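Local coordinates for SusD-like carbohydrate binding protein (PDB 3LEW), which probably binds carbohydrate at the bacterial outer membrane as a SusD-family nutrient-binding protein, at residues Y350-A354 against K368-L372. Residues are numbered along the deposited sequence; the frame is centred on the assembly and turned at random.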
loop_
_atom_site.group_PDB
_atom_site.type_symbol
_atom_site.label_atom_id
_atom_site.label_comp_id
_atom_site.label_asym_id
_atom_site.label_seq_id
_atom_site.Cartn_x
_atom_site.Cartn_y
_atom_site.Cartn_z
ATOM N N TYR A 350 -11.101 -3.465 9.889
ATOM C CA TYR A 350 -11.860 -2.703 10.897
ATOM C C TYR A 350 -12.014 -1.242 10.455
ATOM O O TYR A 350 -13.076 -0.649 10.564
ATOM C CB TYR A 350 -11.148 -2.684 12.248
ATOM C CG TYR A 350 -11.393 -3.853 13.169
ATOM C CD1 TYR A 350 -10.682 -5.041 13.036
ATOM C CD2 TYR A 350 -12.297 -3.750 14.198
ATOM C CE1 TYR A 350 -10.866 -6.103 13.898
ATOM C CE2 TYR A 350 -12.505 -4.829 15.075
ATOM C CZ TYR A 350 -11.757 -5.994 14.936
ATOM O OH TYR A 350 -11.966 -7.043 15.847
ATOM N N LEU A 351 -10.935 -0.672 9.934
ATOM C CA LEU A 351 -10.961 0.736 9.501
ATOM C C LEU A 351 -11.828 0.960 8.249
ATOM O O LEU A 351 -12.537 1.950 8.181
ATOM C CB LEU A 351 -9.533 1.209 9.244
ATOM C CG LEU A 351 -8.725 1.456 10.544
ATOM C CD1 LEU A 351 -7.228 1.462 10.189
ATOM C CD2 LEU A 351 -9.121 2.810 11.177
ATOM N N ILE A 352 -11.788 0.034 7.282
ATOM C CA ILE A 352 -12.664 0.087 6.106
ATOM C C ILE A 352 -14.156 -0.011 6.525
ATOM O O ILE A 352 -14.985 0.743 6.043
ATOM C CB ILE A 352 -12.366 -1.044 5.082
ATOM C CG1 ILE A 352 -10.978 -0.865 4.405
ATOM C CG2 ILE A 352 -13.472 -1.148 3.977
ATOM C CD1 ILE A 352 -10.454 -2.068 3.709
ATOM N N ASN A 353 -14.450 -0.980 7.374
ATOM C CA ASN A 353 -15.788 -1.147 7.932
ATOM C C ASN A 353 -16.273 0.143 8.616
ATOM O O ASN A 353 -17.395 0.634 8.343
ATOM C CB ASN A 353 -15.796 -2.353 8.860
ATOM C CG ASN A 353 -17.174 -2.785 9.251
ATOM O OD1 ASN A 353 -17.584 -2.543 10.391
ATOM N ND2 ASN A 353 -17.910 -3.480 8.332
ATOM N N ALA A 354 -15.431 0.717 9.482
ATOM C CA ALA A 354 -15.759 1.996 10.126
ATOM C C ALA A 354 -16.037 3.113 9.141
ATOM O O ALA A 354 -17.034 3.817 9.250
ATOM C CB ALA A 354 -14.671 2.433 11.135
ATOM N N LYS A 368 -16.348 0.012 15.711
ATOM C CA LYS A 368 -15.235 -0.618 15.003
ATOM C C LYS A 368 -13.962 0.206 15.160
ATOM O O LYS A 368 -12.903 -0.352 15.423
ATOM C CB LYS A 368 -15.579 -0.891 13.540
ATOM C CG LYS A 368 -16.824 -1.809 13.390
ATOM C CD LYS A 368 -16.492 -3.249 13.744
ATOM C CE LYS A 368 -17.675 -4.216 13.592
ATOM N NZ LYS A 368 -18.838 -4.073 14.511
ATOM N N LEU A 369 -14.083 1.525 15.077
ATOM C CA LEU A 369 -12.969 2.411 15.348
ATOM C C LEU A 369 -12.439 2.239 16.779
ATOM O O LEU A 369 -11.237 2.113 17.006
ATOM C CB LEU A 369 -13.398 3.862 15.113
ATOM C CG LEU A 369 -12.326 4.940 15.254
ATOM C CD1 LEU A 369 -11.112 4.679 14.289
ATOM C CD2 LEU A 369 -12.952 6.333 15.057
ATOM N N ASN A 370 -13.357 2.203 17.740
ATOM C CA ASN A 370 -12.990 2.045 19.141
ATOM C C ASN A 370 -12.407 0.669 19.452
ATOM O O ASN A 370 -11.611 0.558 20.371
ATOM C CB ASN A 370 -14.178 2.348 20.052
ATOM C CG ASN A 370 -14.355 3.848 20.303
ATOM O OD1 ASN A 370 -13.431 4.634 20.061
ATOM N ND2 ASN A 370 -15.530 4.249 20.764
ATOM N N ASP A 371 -12.831 -0.380 18.746
ATOM C CA ASP A 371 -12.232 -1.728 18.916
ATOM C C ASP A 371 -10.712 -1.658 18.600
ATOM O O ASP A 371 -9.890 -2.215 19.342
ATOM C CB ASP A 371 -12.838 -2.784 17.966
ATOM C CG ASP A 371 -14.246 -3.192 18.325
ATOM O OD1 ASP A 371 -14.631 -3.122 19.530
ATOM O OD2 ASP A 371 -14.977 -3.618 17.360
ATOM N N LEU A 372 -10.361 -1.012 17.479
ATOM C CA LEU A 372 -8.964 -0.893 17.089
ATOM C C LEU A 372 -8.235 -0.021 18.107
ATOM O O LEU A 372 -7.159 -0.371 18.583
ATOM C CB LEU A 372 -8.827 -0.295 15.701
ATOM C CG LEU A 372 -7.415 -0.049 15.186
ATOM C CD1 LEU A 372 -6.514 -1.314 15.252
ATOM C CD2 LEU A 372 -7.510 0.502 13.736
#
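Leu351 and Leu372 make the tightest apolar contact between helices 346-359 and 365-376: CG of Leu351 lies 3.5 Å from CD2 of Leu372, and the two side chains cross at about a right angle. CD2 of Leu351 also reaches CD1 of Leu369 at 4.1 Å. Farther along, CB of Ala354 packs on CB of Leu369 at 4.4 Å; the small Ala354 side chain sits where the CA traces of the two segments come nearest, its CA 5.6 Å from Lys368 CA. Ile394 of helix 387-401 covers both Ala354 and Leu369.

Beside this apolar seam, the Tyr350 ring is packed against Asp371. Its CE2 is 3.6 Å from Asp371 CB, while OD2 of the carboxylate lies at the ring edge in the ring plane, the two planes standing 89° apart. The phenol OH makes a hydrogen bond with the backbone O of Asn234.

The bent Lys368 chain crosses Asn353 obliquely and curls past its OD1, CG lying 3.2 Å from that oxygen. Bends at chi2 (-74°) and chi4 then carry the ammonium away to a salt bridge with Asp364. OD1 of Asn353 accepts a hydrogen bond from Lys357 NZ, one turn along the same helix, and ND2 bonds to Ser226 OG and Asp227 OD1 of helix 219-232.

No hydrogen bond links the two segments. Their axes run nearly antiparallel at 155° and 8.8 Å apart, forming a helical hairpin consistent with the TPR-like helix pairs of SusD proteins.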